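Local structure of anaerobically-induced outer membrane porin OprE (Pseudomonas aeruginosa, 4FRX) at residues A[178-183]-A[312-317]; A[216-221]-A[249-254]. The protein probably acts as a porin, a beta-barrel channel of the OprD family that lets small solutes pass across the outer membrane. All coordinates share one frame; numbering follows the deposited sequence.

Contact 1: residues A[178-183]-A[312-317]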
loop_
_atom_site.group_PDB
_atom_site.type_symbol
_atom_site.label_atom_id
_atom_site.label_comp_id
_atom_site.label_asym_id
_atom_site.label_seq_id
_atom_site.Cartn_x
_atom_site.Cartn_y
_atom_site.Cartn_z
ATOM N N SER A 178 3.436 12.742 5.835
ATOM C CA SER A 178 4.857 12.785 6.160
ATOM C C SER A 178 5.553 11.544 5.593
ATOM O O SER A 178 4.930 10.749 4.883
ATOM C CB SER A 178 5.087 12.932 7.674
ATOM O OG SER A 178 6.450 13.209 7.967
ATOM N N ILE A 179 6.847 11.420 5.877
ATOM C CA ILE A 179 7.652 10.284 5.440
ATOM C C ILE A 179 8.500 9.833 6.629
ATOM O O ILE A 179 8.625 10.577 7.608
ATOM C CB ILE A 179 8.572 10.654 4.242
ATOM C CG1 ILE A 179 9.652 11.651 4.664
ATOM C CG2 ILE A 179 7.756 11.209 3.052
ATOM C CD1 ILE A 179 10.599 12.038 3.532
ATOM N N ALA A 180 9.061 8.623 6.554
ATOM C CA ALA A 180 9.937 8.085 7.604
ATOM C C ALA A 180 11.124 9.011 7.809
ATOM O O ALA A 180 11.739 9.461 6.835
ATOM C CB ALA A 180 10.438 6.678 7.231
ATOM N N GLY A 181 11.437 9.290 9.072
ATOM C CA GLY A 181 12.510 10.204 9.410
ATOM C C GLY A 181 11.973 11.520 9.934
ATOM O O GLY A 181 12.600 12.173 10.754
ATOM N N ALA A 182 10.801 11.903 9.459
ATOM C CA ALA A 182 10.189 13.157 9.894
ATOM C C ALA A 182 8.825 12.917 10.508
ATOM O O ALA A 182 8.130 13.870 10.883
ATOM C CB ALA A 182 10.055 14.114 8.728
ATOM N N ASN A 183 8.428 11.650 10.591
ATOM C CA ASN A 183 7.042 11.330 10.918
ATOM C C ASN A 183 6.831 11.017 12.401
ATOM O O ASN A 183 7.680 11.336 13.232
ATOM C CB ASN A 183 6.509 10.211 10.013
ATOM C CG ASN A 183 7.227 8.891 10.221
ATOM O OD1 ASN A 183 8.134 8.782 11.049
ATOM N ND2 ASN A 183 6.822 7.875 9.462
ATOM N N PHE A 312 8.163 7.284 0.684
ATOM C CA PHE A 312 6.751 7.007 0.428
ATOM C C PHE A 312 5.932 7.582 1.594
ATOM O O PHE A 312 6.451 7.744 2.711
ATOM C CB PHE A 312 6.491 5.502 0.276
ATOM C CG PHE A 312 6.989 4.678 1.429
ATOM C CD1 PHE A 312 8.331 4.322 1.518
ATOM C CD2 PHE A 312 6.121 4.259 2.425
ATOM C CE1 PHE A 312 8.802 3.560 2.585
ATOM C CE2 PHE A 312 6.583 3.491 3.500
ATOM C CZ PHE A 312 7.923 3.135 3.571
ATOM N N LEU A 313 4.659 7.869 1.336
ATOM C CA LEU A 313 3.797 8.506 2.337
ATOM C C LEU A 313 3.628 7.592 3.549
ATOM O O LEU A 313 3.246 6.442 3.411
ATOM C CB LEU A 313 2.435 8.834 1.737
ATOM C CG LEU A 313 2.453 9.788 0.542
ATOM C CD1 LEU A 313 1.036 10.136 0.119
ATOM C CD2 LEU A 313 3.291 11.055 0.830
ATOM N N ASN A 314 3.914 8.120 4.733
ATOM C CA ASN A 314 4.039 7.278 5.925
ATOM C C ASN A 314 3.922 8.135 7.170
ATOM O O ASN A 314 4.884 8.811 7.545
ATOM C CB ASN A 314 5.419 6.599 5.895
ATOM C CG ASN A 314 5.602 5.560 6.985
ATOM O OD1 ASN A 314 4.709 5.331 7.799
ATOM N ND2 ASN A 314 6.769 4.915 6.994
ATOM N N ARG A 315 2.755 8.127 7.806
ATOM C CA ARG A 315 2.523 8.989 8.978
ATOM C C ARG A 315 3.268 8.464 10.207
ATOM O O ARG A 315 3.665 9.233 11.093
ATOM C CB ARG A 315 1.000 9.126 9.236
ATOM C CG ARG A 315 0.552 9.844 10.546
ATOM C CD ARG A 315 1.472 10.979 11.012
ATOM N NE ARG A 315 1.242 12.256 10.376
ATOM C CZ ARG A 315 2.009 13.329 10.551
ATOM N NH1 ARG A 315 3.081 13.297 11.338
ATOM N NH2 ARG A 315 1.695 14.448 9.930
ATOM N N GLY A 316 3.503 7.159 10.251
ATOM C CA GLY A 316 4.047 6.556 11.457
ATOM C C GLY A 316 2.945 6.370 12.498
ATOM O O GLY A 316 1.761 6.374 12.161
ATOM N N ASP A 317 3.333 6.214 13.763
ATOM C CA ASP A 317 2.382 5.962 14.854
ATOM C C ASP A 317 1.502 4.741 14.581
ATOM O O ASP A 317 0.344 4.696 15.007
ATOM C CB ASP A 317 1.485 7.186 15.116
ATOM C CG ASP A 317 2.255 8.380 15.646
ATOM O OD1 ASP A 317 3.026 8.216 16.614
ATOM O OD2 ASP A 317 2.084 9.487 15.090
HETATM O O HOH W 1 8.389 6.750 4.442
#

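Contact 2: residues A[216-221]-A[249-254]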
loop_
_atom_site.group_PDB
_atom_site.type_symbol
_atom_site.label_atom_id
_atom_site.label_comp_id
_atom_site.label_asym_id
_atom_site.label_seq_id
_atom_site.Cartn_x
_atom_site.Cartn_y
_atom_site.Cartn_z
ATOM N N ASN A 216 4.848 14.042 -5.802
ATOM C CA ASN A 216 5.525 15.179 -5.186
ATOM C C ASN A 216 4.934 15.538 -3.821
ATOM O O ASN A 216 3.898 16.180 -3.750
ATOM C CB ASN A 216 5.439 16.391 -6.134
ATOM C CG ASN A 216 6.012 17.668 -5.533
ATOM O OD1 ASN A 216 5.566 18.765 -5.871
ATOM N ND2 ASN A 216 6.998 17.536 -4.649
ATOM N N LEU A 217 5.590 15.126 -2.739
ATOM C CA LEU A 217 5.196 15.600 -1.421
ATOM C C LEU A 217 5.868 16.936 -1.198
ATOM O O LEU A 217 7.101 17.019 -1.104
ATOM C CB LEU A 217 5.599 14.628 -0.314
ATOM C CG LEU A 217 5.129 15.082 1.076
ATOM C CD1 LEU A 217 3.607 15.230 1.147
ATOM C CD2 LEU A 217 5.634 14.126 2.173
ATOM N N ASP A 218 5.064 17.989 -1.135
ATOM C CA ASP A 218 5.623 19.327 -1.008
ATOM C C ASP A 218 6.538 19.472 0.212
ATOM O O ASP A 218 6.181 19.057 1.320
ATOM C CB ASP A 218 4.518 20.380 -0.998
ATOM C CG ASP A 218 5.064 21.785 -1.172
ATOM O OD1 ASP A 218 5.545 22.100 -2.284
ATOM O OD2 ASP A 218 5.034 22.564 -0.192
ATOM N N ASP A 219 7.723 20.043 -0.035
ATOM C CA ASP A 219 8.785 20.280 0.955
ATOM C C ASP A 219 9.578 19.046 1.341
ATOM O O ASP A 219 10.468 19.120 2.189
ATOM C CB ASP A 219 8.263 20.992 2.203
ATOM C CG ASP A 219 8.074 22.474 1.972
ATOM O OD1 ASP A 219 8.911 23.052 1.246
ATOM O OD2 ASP A 219 7.096 23.049 2.502
ATOM N N PHE A 220 9.268 17.925 0.701
ATOM C CA PHE A 220 9.953 16.675 0.992
ATOM C C PHE A 220 10.587 16.056 -0.246
ATOM O O PHE A 220 11.808 15.908 -0.294
ATOM C CB PHE A 220 9.028 15.665 1.675
ATOM C CG PHE A 220 8.808 15.941 3.143
ATOM C CD1 PHE A 220 9.747 15.536 4.084
ATOM C CD2 PHE A 220 7.674 16.617 3.570
ATOM C CE1 PHE A 220 9.555 15.792 5.450
ATOM C CE2 PHE A 220 7.467 16.884 4.918
ATOM C CZ PHE A 220 8.403 16.455 5.866
ATOM N N TYR A 221 9.781 15.688 -1.245
ATOM C CA TYR A 221 10.367 14.976 -2.362
ATOM C C TYR A 221 9.594 15.064 -3.662
ATOM O O TYR A 221 8.404 15.338 -3.664
ATOM C CB TYR A 221 10.605 13.495 -1.993
ATOM C CG TYR A 221 9.353 12.636 -1.870
ATOM C CD1 TYR A 221 8.777 12.047 -2.994
ATOM C CD2 TYR A 221 8.770 12.380 -0.621
ATOM C CE1 TYR A 221 7.631 11.248 -2.886
ATOM C CE2 TYR A 221 7.621 11.580 -0.513
ATOM C CZ TYR A 221 7.062 11.017 -1.644
ATOM O OH TYR A 221 5.929 10.219 -1.538
ATOM N N SER A 249 14.065 12.532 -5.464
ATOM C CA SER A 249 14.985 13.608 -5.112
ATOM C C SER A 249 14.293 14.623 -4.230
ATOM O O SER A 249 13.074 14.562 -4.061
ATOM C CB SER A 249 15.524 14.282 -6.376
ATOM O OG SER A 249 14.468 14.797 -7.163
ATOM N N SER A 250 15.062 15.557 -3.676
ATOM C CA SER A 250 14.518 16.518 -2.727
ATOM C C SER A 250 13.634 17.583 -3.366
ATOM O O SER A 250 13.794 17.921 -4.539
ATOM C CB SER A 250 15.644 17.190 -1.957
ATOM O OG SER A 250 16.514 17.885 -2.835
ATOM N N ASP A 251 12.710 18.105 -2.570
ATOM C CA ASP A 251 11.831 19.188 -2.992
ATOM C C ASP A 251 11.739 20.183 -1.850
ATOM O O ASP A 251 11.712 19.787 -0.686
ATOM C CB ASP A 251 10.430 18.658 -3.317
ATOM C CG ASP A 251 9.447 19.775 -3.668
ATOM O OD1 ASP A 251 9.388 20.157 -4.854
ATOM O OD2 ASP A 251 8.739 20.280 -2.765
ATOM N N GLY A 252 11.714 21.471 -2.177
ATOM C CA GLY A 252 11.500 22.505 -1.173
ATOM C C GLY A 252 12.438 22.443 0.023
ATOM O O GLY A 252 13.653 22.401 -0.141
ATOM N N LYS A 253 11.861 22.417 1.222
ATOM C CA LYS A 253 12.627 22.484 2.470
ATOM C C LYS A 253 13.668 21.377 2.615
ATOM O O LYS A 253 14.797 21.617 3.046
ATOM C CB LYS A 253 11.683 22.491 3.668
ATOM C CG LYS A 253 10.816 23.750 3.736
ATOM C CD LYS A 253 9.995 23.791 5.010
ATOM C CE LYS A 253 9.184 25.078 5.129
ATOM N NZ LYS A 253 10.036 26.285 4.958
ATOM N N ASN A 254 13.290 20.162 2.241
ATOM C CA ASN A 254 14.216 19.046 2.302
ATOM C C ASN A 254 15.454 19.269 1.422
ATOM O O ASN A 254 16.536 18.748 1.706
ATOM C CB ASN A 254 13.496 17.757 1.911
ATOM C CG ASN A 254 14.412 16.563 1.903
ATOM O OD1 ASN A 254 14.893 16.136 0.853
ATOM N ND2 ASN A 254 14.680 16.025 3.087
HETATM O O HOH W 2 8.146 22.714 -2.697
#

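Contact 1: residues A[178-183]-A[312-317]
Asn-314 is held through its backbone at two points by the loop 178-183. Its N gives a hydrogen bond to Ser-178 O at 2.8 Å, and its O takes one from Asn-183 ND2 at 2.9 Å. In the second bond Asn-314 O lies in the plane of the Asn-183 amide, while ND2 stands above the Asn-314 carbonyl plane, 57° out of it. Asn-183 CB points toward 312-317 and lies 3.2 Å from Arg-315 O; CG sits between the backbone N and the carbonyl carbon (chi1 65°), and ND2 ends beside the Asn-314 oxygen. Asn-314 OD1 takes a weak bond from Gly-316 N, two residues on. A water bridges the other end of the contact, accepting from Ala-180 N and donating to Phe-312 O; it lies 3.6 Å above the centre of the Phe-312 ring.

Ser-178 CB lies over one face of the Arg-315 guanidinium, toward its rim, while the guanidinium itself forms a salt bridge with Asp-191. Ile-179 CG2 comes to 3.7 Å from Phe-312 O.

Backbone and amide bonds thus join two long inter-strand loops of an OprD-family barrel, far apart in sequence: one runs between strands 174-176 and 195-203, the other between 295-305 and 340-349. Ile-179 and Leu-313 both pack on Leu-217 of strand 208-217 and Tyr-221 of strand 221-234.

Contact 2: residues A[216-221]-A[249-254]
Asp-219 and Asp-251 each use a carboxylate oxygen to take a backbone N-H from the opposite segment. Asp-251 OD2 receives Asp-219 N at 2.9 Å on its anti lone pair, and Asp-219 OD1 receives Lys-253 N at 3.0 Å, on the anti side but 30° out of the carboxylate plane. Asp-251 CB points toward 216-221 and CG lies anti to the backbone N (chi1 176°), which sets CG near the turn at 218-219.

Two further bonds join backbone to backbone. Asn-254 N donates to Asp-219 O at 3.0 Å, and Asp-251 N makes a weak bond to Phe-220 O. Within the turn, Leu-217 O accepts from both Phe-220 N and Tyr-221 N, while Asn-216 ND2 bonds to Tyr-221 O at 2.8 Å and ties the two ends of the turn together.

Asp-218 OD1 and Asp-251 OD2 lie 3.7 Å apart, a like-charged pair. A water lies between them within bonding distance of both, very close to OD2, and may ease the repulsion. Lys-253 lays its aliphatic chain obliquely across the Asp-219 carboxylate, with CG 3.2 Å from OD1; its NZ stays too far from OD2 for direct contact.

Among the van der Waals contacts of carbon with oxygen, Asn-254 CB sits against the carbonyl oxygens of Asp-219 and Phe-220, and Tyr-221 CB is 3.4 Å from Ser-249 O. The Asn-254 amide itself is bonded to Tyr-264, Gly-277 and Val-279.

Thus the tight turn joining strands 208-217 and 221-234 is clasped by the chain leaving strand 237-250, which pairs with 221-234; on the other flank, Asn-216 and Leu-217 touch strand 195-203.

The two contacts touch through a nonpolar patch, to which Ile-179 also brings CD1, 3.6 Å from Phe-220 CD1. Both are partly buried, but contact 1 lies nearer the centre of the chain, its centre about 14 Å away against about 21 Å. Contact 2 includes exposed residues, Gly-252 and Lys-253, whereas contact 1 has none among its touching residues. Contact 1 joins two loops, and its direct bonds use backbone atoms and one neutral amide. Contact 2 joins the turn between strands 208-217 and 221-234 to the end of strand 237-250, with carboxylates capturing backbone N-H groups. The same turn thus carries polar bonds to 249-254 and hydrophobic packing against the loops of contact 1.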